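Thiamine phosphate pyrophosphorylase (Bacteroides thetaiotaomicron VPI-5482, PDB 3CEU) probably catalyses the thiamine-phosphate diphosphorylase step of thiamine diphosphate biosynthesis on a TIM-barrel scaffold. Local coordinates at residues E14-L27 and Y187-K199. Numbering follows the deposited sequence.
Sequences EEDKIITALFEEGL and YLAVIEHFKKLKK
The ring of outer helices round a TIM barrel is closed here, where Ile18 and Leu22 of the first helix meet Ile191 and Phe194 of the last and Tyr187 at its N-cap. Helices 15-24 and 188-199 run in nearly the same direction, crossing at -28°. At their N-terminal ends Ile18 lays CG1 over one face of the Tyr187 ring, a CH-pi contact 3.6 Å from the ring centroid. Tyr187 holds its CG between backbone N and carbonyl carbon (chi1 47°), which swings the ring across to helix 15-24, and its OH comes to 3.4 Å from Lys17 CB. One turn on, Ile191 CD1 touches both Ala21 CB (3.7 Å) and Leu22 CD2 (3.8 Å). Leu22 CD2 also rests 3.7 Å from Phe194 CB, and Trp176 packs on both Ile18 and Leu22.

Past Leu22 the first helix ends in a Schellman motif with Gly26 as C-prime residue. Phe194 turns its ring edge to this end, with CE1 3.5 Å from Glu25 O in the ring plane, while CZ lies near Leu27 CA. Lys198 extends NZ to Glu25 O in a weak hydrogen bond (3.3 Å). Glu25 OE1 and Lys195 NZ make a long salt bridge, its detail doubtful because the two side chains are modelled too close together. Leu3 and Val5 of strand 2-6 touch Phe194 and Leu27 respectively, giving the helix-helix and helix-strand layering of a closed eight-stranded beta/alpha barrel.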
ATOM      1  N   GLU A  14      -3.075  12.173 -15.749  1.00 35.91           N
ATOM      2  CA  GLU A  14      -3.049  12.933 -14.504  1.00 42.79           C
ATOM      3  C   GLU A  14      -2.661  12.079 -13.297  1.00 34.02           C
ATOM      4  O   GLU A  14      -2.410  12.609 -12.212  1.00 32.58           O
ATOM      5  CB  GLU A  14      -4.404  13.610 -14.260  1.00 45.34           C
ATOM      6  CG  GLU A  14      -4.566  14.914 -15.032  1.00 56.98           C
ATOM      7  CD  GLU A  14      -5.932  15.544 -14.852  1.00 62.47           C
ATOM      8  OE1 GLU A  14      -6.919  15.001 -15.399  1.00 61.31           O
ATOM      9  OE2 GLU A  14      -6.014  16.582 -14.161  1.00 65.91           O
ATOM     10  N   GLU A  15      -2.597  10.762 -13.494  1.00 29.95           N
ATOM     11  CA  GLU A  15      -2.228   9.839 -12.420  1.00 26.35           C
ATOM     12  C   GLU A  15      -0.863  10.202 -11.819  1.00 22.25           C
ATOM     13  O   GLU A  15      -0.684  10.152 -10.598  1.00 20.15           O
ATOM     14  CB  GLU A  15      -2.183   8.397 -12.942  1.00 33.17           C
ATOM     15  CG  GLU A  15      -1.969   7.356 -11.847  1.00 35.33           C
ATOM     16  CD  GLU A  15      -1.779   5.936 -12.376  1.00 35.91           C
ATOM     17  OE1 GLU A  15      -1.737   5.007 -11.543  1.00 33.70           O
ATOM     18  OE2 GLU A  15      -1.669   5.748 -13.609  1.00 31.31           O
ATOM     19  N   ASP A  16       0.087  10.571 -12.677  1.00 16.65           N
ATOM     20  CA  ASP A  16       1.420  10.942 -12.222  1.00 15.86           C
ATOM     21  C   ASP A  16       1.381  12.205 -11.355  1.00 16.63           C
ATOM     22  O   ASP A  16       2.125  12.322 -10.378  1.00 15.92           O
ATOM     23  CB  ASP A  16       2.360  11.157 -13.418  1.00 24.75           C
ATOM     24  CG  ASP A  16       2.096  12.464 -14.155  1.00 31.56           C
ATOM     25  OD1 ASP A  16       0.977  12.654 -14.666  1.00 43.67           O
ATOM     26  OD2 ASP A  16       3.015  13.300 -14.222  1.00 28.97           O
ATOM     27  N   LYS A  17       0.512  13.144 -11.717  1.00 18.81           N
ATOM     28  CA  LYS A  17       0.370  14.396 -10.969  1.00 21.06           C
ATOM     29  C   LYS A  17      -0.239  14.118  -9.610  1.00 21.57           C
ATOM     30  O   LYS A  17       0.196  14.649  -8.590  1.00 23.38           O
ATOM     31  CB  LYS A  17      -0.553  15.374 -11.703  1.00 22.72           C
ATOM     32  CG  LYS A  17       0.114  16.275 -12.737  1.00 21.92           C
ATOM     33  CD  LYS A  17       0.605  15.518 -13.952  1.00 29.99           C
ATOM     34  CE  LYS A  17       0.965  16.488 -15.074  1.00 37.35           C
ATOM     35  NZ  LYS A  17      -0.244  17.225 -15.566  1.00 31.66           N
ATOM     36  N   ILE A  18      -1.271  13.288  -9.602  1.00 21.49           N
ATOM     37  CA  ILE A  18      -1.924  12.974  -8.358  1.00 19.67           C
ATOM     38  C   ILE A  18      -0.959  12.248  -7.442  1.00 16.99           C
ATOM     39  O   ILE A  18      -0.881  12.561  -6.258  1.00 17.97           O
ATOM     40  CB  ILE A  18      -3.187  12.116  -8.576  1.00 14.66           C
ATOM     41  CG1 ILE A  18      -4.174  12.867  -9.476  1.00 11.45           C
ATOM     42  CG2 ILE A  18      -3.834  11.816  -7.228  1.00  8.95           C
ATOM     43  CD1 ILE A  18      -5.460  12.119  -9.765  1.00 20.87           C
ATOM     44  N   ILE A  19      -0.218  11.280  -7.983  1.00 14.60           N
ATOM     45  CA  ILE A  19       0.728  10.530  -7.167  1.00 11.78           C
ATOM     46  C   ILE A  19       1.785  11.445  -6.570  1.00 14.92           C
ATOM     47  O   ILE A  19       2.115  11.348  -5.387  1.00 19.30           O
ATOM     48  CB  ILE A  19       1.429   9.424  -7.983  1.00 18.67           C
ATOM     49  CG1 ILE A  19       0.412   8.324  -8.327  1.00 29.52           C
ATOM     50  CG2 ILE A  19       2.624   8.855  -7.184  1.00 12.18           C
ATOM     51  CD1 ILE A  19       0.928   7.222  -9.270  1.00 28.25           C
ATOM     52  N   THR A  20       2.315  12.339  -7.392  1.00 20.35           N
ATOM     53  CA  THR A  20       3.341  13.263  -6.942  1.00 19.16           C
ATOM     54  C   THR A  20       2.796  14.142  -5.822  1.00 17.40           C
ATOM     55  O   THR A  20       3.453  14.354  -4.797  1.00 15.67           O
ATOM     56  CB  THR A  20       3.806  14.113  -8.117  1.00 23.85           C
ATOM     57  OG1 THR A  20       4.311  13.244  -9.140  1.00 21.34           O
ATOM     58  CG2 THR A  20       4.898  15.084  -7.684  1.00 23.80           C
ATOM     59  N   ALA A  21       1.575  14.622  -6.024  1.00 12.79           N
ATOM     60  CA  ALA A  21       0.899  15.466  -5.051  1.00 20.37           C
ATOM     61  C   ALA A  21       0.735  14.731  -3.714  1.00 18.81           C
ATOM     62  O   ALA A  21       0.812  15.343  -2.644  1.00 21.63           O
ATOM     63  CB  ALA A  21      -0.474  15.891  -5.603  1.00  5.93           C
ATOM     64  N   LEU A  22       0.500  13.421  -3.785  1.00 18.54           N
ATOM     65  CA  LEU A  22       0.339  12.605  -2.585  1.00 19.02           C
ATOM     66  C   LEU A  22       1.705  12.423  -1.901  1.00 16.65           C
ATOM     67  O   LEU A  22       1.800  12.420  -0.671  1.00 13.24           O
ATOM     68  CB  LEU A  22      -0.279  11.235  -2.943  1.00 26.29           C
ATOM     69  CG  LEU A  22      -1.712  11.255  -3.518  1.00 20.00           C
ATOM     70  CD1 LEU A  22      -2.053   9.941  -4.209  1.00 17.20           C
ATOM     71  CD2 LEU A  22      -2.695  11.528  -2.398  1.00 25.45           C
ATOM     72  N   PHE A  23       2.766  12.268  -2.682  1.00 12.74           N
ATOM     73  CA  PHE A  23       4.078  12.132  -2.061  1.00 16.93           C
ATOM     74  C   PHE A  23       4.391  13.447  -1.338  1.00 21.50           C
ATOM     75  O   PHE A  23       4.784  13.447  -0.171  1.00 26.22           O
ATOM     76  CB  PHE A  23       5.156  11.814  -3.106  1.00 12.87           C
ATOM     77  CG  PHE A  23       5.270  10.344  -3.430  1.00 11.21           C
ATOM     78  CD1 PHE A  23       5.485   9.412  -2.420  1.00 14.99           C
ATOM     79  CD2 PHE A  23       5.183   9.893  -4.741  1.00 13.59           C
ATOM     80  CE1 PHE A  23       5.615   8.057  -2.709  1.00 20.62           C
ATOM     81  CE2 PHE A  23       5.311   8.535  -5.040  1.00 14.38           C
ATOM     82  CZ  PHE A  23       5.528   7.620  -4.021  1.00 16.73           C
ATOM     83  N   GLU A  24       4.181  14.566  -2.027  1.00 20.11           N
ATOM     84  CA  GLU A  24       4.421  15.889  -1.461  1.00 28.47           C
ATOM     85  C   GLU A  24       3.690  16.110  -0.127  1.00 31.23           C
ATOM     86  O   GLU A  24       4.109  16.936   0.685  1.00 26.41           O
ATOM     87  CB  GLU A  24       4.011  16.965  -2.475  1.00 29.83           C
ATOM     88  CG  GLU A  24       5.015  17.148  -3.619  1.00 40.14           C
ATOM     89  CD  GLU A  24       4.486  18.018  -4.748  1.00 44.68           C
ATOM     90  OE1 GLU A  24       3.869  19.071  -4.458  1.00 47.67           O
ATOM     91  OE2 GLU A  24       4.699  17.656  -5.931  1.00 45.22           O
ATOM     92  N   GLU A  25       2.603  15.370   0.096  1.00 31.69           N
ATOM     93  CA  GLU A  25       1.839  15.487   1.334  1.00 23.04           C
ATOM     94  C   GLU A  25       2.252  14.418   2.343  1.00 26.53           C
ATOM     95  O   GLU A  25       1.521  14.117   3.293  1.00 22.91           O
ATOM     96  CB  GLU A  25       0.340  15.392   1.054  1.00 20.30           C
ATOM     97  CG  GLU A  25      -0.199  16.521   0.187  1.00 28.76           C
ATOM     98  CD  GLU A  25      -0.030  17.899   0.826  1.00 35.16           C
ATOM     99  OE1 GLU A  25      -0.242  18.907   0.121  1.00 37.70           O
ATOM    100  OE2 GLU A  25       0.297  17.985   2.031  1.00 30.12           O
ATOM    101  N   GLY A  26       3.424  13.832   2.117  1.00 27.49           N
ATOM    102  CA  GLY A  26       3.946  12.836   3.036  1.00 16.14           C
ATOM    103  C   GLY A  26       3.543  11.385   2.863  1.00 21.43           C
ATOM    104  O   GLY A  26       3.604  10.626   3.828  1.00 20.26           O
ATOM    105  N   LEU A  27       3.129  10.980   1.668  1.00 18.85           N
ATOM    106  CA  LEU A  27       2.762   9.584   1.471  1.00 15.25           C
ATOM    107  C   LEU A  27       3.945   8.676   1.860  1.00 17.82           C
ATOM    108  O   LEU A  27       5.029   8.780   1.294  1.00 22.48           O
ATOM    109  CB  LEU A  27       2.396   9.343   0.012  1.00 14.54           C
ATOM    110  CG  LEU A  27       2.263   7.877  -0.429  1.00 12.39           C
ATOM    111  CD1 LEU A  27       1.170   7.153   0.367  1.00 18.26           C
ATOM    112  CD2 LEU A  27       1.936   7.869  -1.899  1.00  4.99           C
ATOM    113  N   TYR A 187      -8.389  17.174  -8.819  1.00 15.09           N
ATOM    114  CA  TYR A 187      -8.256  16.055  -7.903  1.00 16.22           C
ATOM    115  C   TYR A 187      -8.038  16.477  -6.452  1.00 13.52           C
ATOM    116  O   TYR A 187      -7.392  15.777  -5.666  1.00 17.39           O
ATOM    117  CB  TYR A 187      -7.129  15.125  -8.364  1.00 24.49           C
ATOM    118  CG  TYR A 187      -5.841  15.815  -8.752  1.00 21.67           C
ATOM    119  CD1 TYR A 187      -5.611  16.215 -10.067  1.00 21.06           C
ATOM    120  CD2 TYR A 187      -4.848  16.051  -7.806  1.00 31.27           C
ATOM    121  CE1 TYR A 187      -4.417  16.833 -10.432  1.00 18.40           C
ATOM    122  CE2 TYR A 187      -3.648  16.669  -8.155  1.00 25.95           C
ATOM    123  CZ  TYR A 187      -3.437  17.057  -9.469  1.00 27.61           C
ATOM    124  OH  TYR A 187      -2.244  17.663  -9.813  1.00 29.22           O
ATOM    125  N   LEU A 188      -8.599  17.628  -6.105  1.00 17.47           N
ATOM    126  CA  LEU A 188      -8.508  18.169  -4.755  1.00 21.94           C
ATOM    127  C   LEU A 188      -9.101  17.191  -3.736  1.00 18.42           C
ATOM    128  O   LEU A 188      -8.488  16.909  -2.702  1.00 20.18           O
ATOM    129  CB  LEU A 188      -9.251  19.511  -4.691  1.00 19.04           C
ATOM    130  CG  LEU A 188      -8.374  20.751  -4.515  1.00 26.79           C
ATOM    131  CD1 LEU A 188      -9.161  22.023  -4.830  1.00 23.97           C
ATOM    132  CD2 LEU A 188      -7.853  20.784  -3.090  1.00 26.33           C
ATOM    133  N   ALA A 189     -10.294  16.678  -4.035  1.00  7.30           N
ATOM    134  CA  ALA A 189     -10.972  15.733  -3.146  1.00 11.79           C
ATOM    135  C   ALA A 189     -10.076  14.552  -2.778  1.00 12.93           C
ATOM    136  O   ALA A 189     -10.132  14.042  -1.659  1.00 24.94           O
ATOM    137  CB  ALA A 189     -12.267  15.221  -3.796  1.00  8.02           C
ATOM    138  N   VAL A 190      -9.255  14.102  -3.714  1.00 14.34           N
ATOM    139  CA  VAL A 190      -8.374  12.993  -3.414  1.00 10.17           C
ATOM    140  C   VAL A 190      -7.281  13.447  -2.457  1.00 10.93           C
ATOM    141  O   VAL A 190      -7.038  12.799  -1.442  1.00 15.25           O
ATOM    142  CB  VAL A 190      -7.760  12.408  -4.699  1.00 14.04           C
ATOM    143  CG1 VAL A 190      -6.617  11.443  -4.353  1.00 13.22           C
ATOM    144  CG2 VAL A 190      -8.838  11.661  -5.478  1.00 12.60           C
ATOM    145  N   ILE A 191      -6.635  14.567  -2.763  1.00 10.24           N
ATOM    146  CA  ILE A 191      -5.573  15.061  -1.898  1.00 12.63           C
ATOM    147  C   ILE A 191      -6.103  15.461  -0.525  1.00 13.17           C
ATOM    148  O   ILE A 191      -5.471  15.181   0.491  1.00 18.05           O
ATOM    149  CB  ILE A 191      -4.851  16.277  -2.515  1.00 17.23           C
ATOM    150  CG1 ILE A 191      -4.512  16.001  -3.985  1.00  9.31           C
ATOM    151  CG2 ILE A 191      -3.565  16.582  -1.727  1.00  6.70           C
ATOM    152  CD1 ILE A 191      -3.715  14.725  -4.197  1.00 14.50           C
ATOM    153  N   GLU A 192      -7.261  16.107  -0.483  1.00 17.24           N
ATOM    154  CA  GLU A 192      -7.821  16.514   0.793  1.00 11.40           C
ATOM    155  C   GLU A 192      -8.190  15.305   1.633  1.00 14.29           C
ATOM    156  O   GLU A 192      -7.989  15.289   2.851  1.00  8.97           O
ATOM    157  CB  GLU A 192      -9.042  17.421   0.583  1.00 18.22           C
ATOM    158  CG  GLU A 192      -8.702  18.704  -0.166  1.00 11.77           C
ATOM    159  CD  GLU A 192      -9.867  19.668  -0.258  1.00 21.91           C
ATOM    160  OE1 GLU A 192     -10.117  20.407   0.715  1.00 37.96           O
ATOM    161  OE2 GLU A 192     -10.543  19.690  -1.307  1.00 38.31           O
ATOM    162  N   HIS A 193      -8.715  14.277   0.982  1.00 13.00           N
ATOM    163  CA  HIS A 193      -9.113  13.070   1.701  1.00 12.88           C
ATOM    164  C   HIS A 193      -7.886  12.294   2.200  1.00 13.72           C
ATOM    165  O   HIS A 193      -7.959  11.608   3.223  1.00 20.15           O
ATOM    166  CB  HIS A 193      -9.970  12.186   0.800  1.00  5.47           C
ATOM    167  CG  HIS A 193     -10.532  10.990   1.493  1.00 12.44           C
ATOM    168  ND1 HIS A 193     -11.468  11.088   2.501  1.00 16.21           N
ATOM    169  CD2 HIS A 193     -10.250   9.674   1.359  1.00  3.36           C
ATOM    170  CE1 HIS A 193     -11.732   9.877   2.963  1.00  7.46           C
ATOM    171  NE2 HIS A 193     -11.006   9.005   2.289  1.00  9.06           N
ATOM    172  N   PHE A 194      -6.760  12.410   1.492  1.00 15.46           N
ATOM    173  CA  PHE A 194      -5.533  11.724   1.906  1.00 16.70           C
ATOM    174  C   PHE A 194      -4.999  12.365   3.189  1.00 22.61           C
ATOM    175  O   PHE A 194      -4.631  11.666   4.136  1.00 15.26           O
ATOM    176  CB  PHE A 194      -4.459  11.796   0.812  1.00 12.51           C
ATOM    177  CG  PHE A 194      -3.093  11.340   1.274  1.00 13.64           C
ATOM    178  CD1 PHE A 194      -2.108  12.266   1.596  1.00  6.24           C
ATOM    179  CD2 PHE A 194      -2.816   9.986   1.446  1.00 13.64           C
ATOM    180  CE1 PHE A 194      -0.860  11.850   2.096  1.00 11.70           C
ATOM    181  CE2 PHE A 194      -1.573   9.556   1.944  1.00  8.51           C
ATOM    182  CZ  PHE A 194      -0.597  10.488   2.271  1.00  7.95           C
ATOM    183  N   LYS A 195      -4.968  13.698   3.206  1.00 17.46           N
ATOM    184  CA  LYS A 195      -4.495  14.439   4.365  1.00 20.00           C
ATOM    185  C   LYS A 195      -5.342  14.077   5.576  1.00 21.02           C
ATOM    186  O   LYS A 195      -4.829  13.962   6.701  1.00 18.67           O
ATOM    187  CB  LYS A 195      -4.588  15.947   4.132  1.00 16.23           C
ATOM    188  CG  LYS A 195      -3.646  16.504   3.079  1.00 15.48           C
ATOM    189  CD  LYS A 195      -3.675  18.024   3.125  1.00 19.96           C
ATOM    190  CE  LYS A 195      -2.717  18.638   2.134  1.00 30.30           C
ATOM    191  NZ  LYS A 195      -2.600  20.115   2.344  1.00 42.41           N
ATOM    192  N   LYS A 196      -6.642  13.904   5.358  1.00 15.94           N
ATOM    193  CA  LYS A 196      -7.521  13.541   6.459  1.00  8.39           C
ATOM    194  C   LYS A 196      -7.084  12.169   6.997  1.00  9.43           C
ATOM    195  O   LYS A 196      -6.855  12.024   8.192  1.00 10.45           O
ATOM    196  CB  LYS A 196      -8.979  13.503   5.987  1.00 10.40           C
ATOM    197  CG  LYS A 196      -9.964  13.044   7.057  1.00 25.28           C
ATOM    198  CD  LYS A 196     -11.344  12.725   6.471  1.00 28.40           C
ATOM    199  CE  LYS A 196     -12.143  13.985   6.151  1.00 38.34           C
ATOM    200  NZ  LYS A 196     -13.536  13.683   5.698  1.00 43.50           N
ATOM    201  N   LEU A 197      -6.932  11.180   6.117  1.00 10.56           N
ATOM    202  CA  LEU A 197      -6.534   9.852   6.554  1.00 12.41           C
ATOM    203  C   LEU A 197      -5.152   9.857   7.208  1.00 18.01           C
ATOM    204  O   LEU A 197      -4.902   9.112   8.156  1.00 12.85           O
ATOM    205  CB  LEU A 197      -6.546   8.870   5.378  1.00  7.05           C
ATOM    206  CG  LEU A 197      -7.871   8.710   4.607  1.00 10.12           C
ATOM    207  CD1 LEU A 197      -7.679   7.736   3.434  1.00 11.75           C
ATOM    208  CD2 LEU A 197      -8.968   8.189   5.540  1.00  2.83           C
ATOM    209  N   LYS A 198      -4.254  10.698   6.712  1.00 14.93           N
ATOM    210  CA  LYS A 198      -2.913  10.753   7.272  1.00 18.23           C
ATOM    211  C   LYS A 198      -2.921  11.408   8.647  1.00 25.91           C
ATOM    212  O   LYS A 198      -2.062  11.131   9.484  1.00 24.37           O
ATOM    213  CB  LYS A 198      -1.983  11.532   6.351  1.00 23.16           C
ATOM    214  CG  LYS A 198      -0.529  11.311   6.662  1.00 25.33           C
ATOM    215  CD  LYS A 198       0.311  12.418   6.084  1.00 23.95           C
ATOM    216  CE  LYS A 198       1.758  12.256   6.499  1.00 22.17           C
ATOM    217  NZ  LYS A 198       2.488  13.547   6.364  1.00 45.53           N
ATOM    218  N   LYS A 199      -3.887  12.291   8.876  1.00 28.03           N
ATOM    219  CA  LYS A 199      -3.976  12.949  10.165  1.00 28.37           C
ATOM    220  C   LYS A 199      -4.474  11.949  11.202  1.00 26.22           C
ATOM    221  O   LYS A 199      -4.077  12.010  12.361  1.00 36.20           O
ATOM    222  CB  LYS A 199      -4.915  14.154  10.105  1.00 28.55           C
ATOM    223  CG  LYS A 199      -4.995  14.902  11.429  1.00 37.73           C
ATOM    224  CD  LYS A 199      -6.119  15.916  11.441  1.00 42.20           C
ATOM    225  CE  LYS A 199      -6.261  16.572  12.805  1.00 35.55           C
ATOM    226  NZ  LYS A 199      -7.475  17.434  12.850  1.00 36.54           N
TER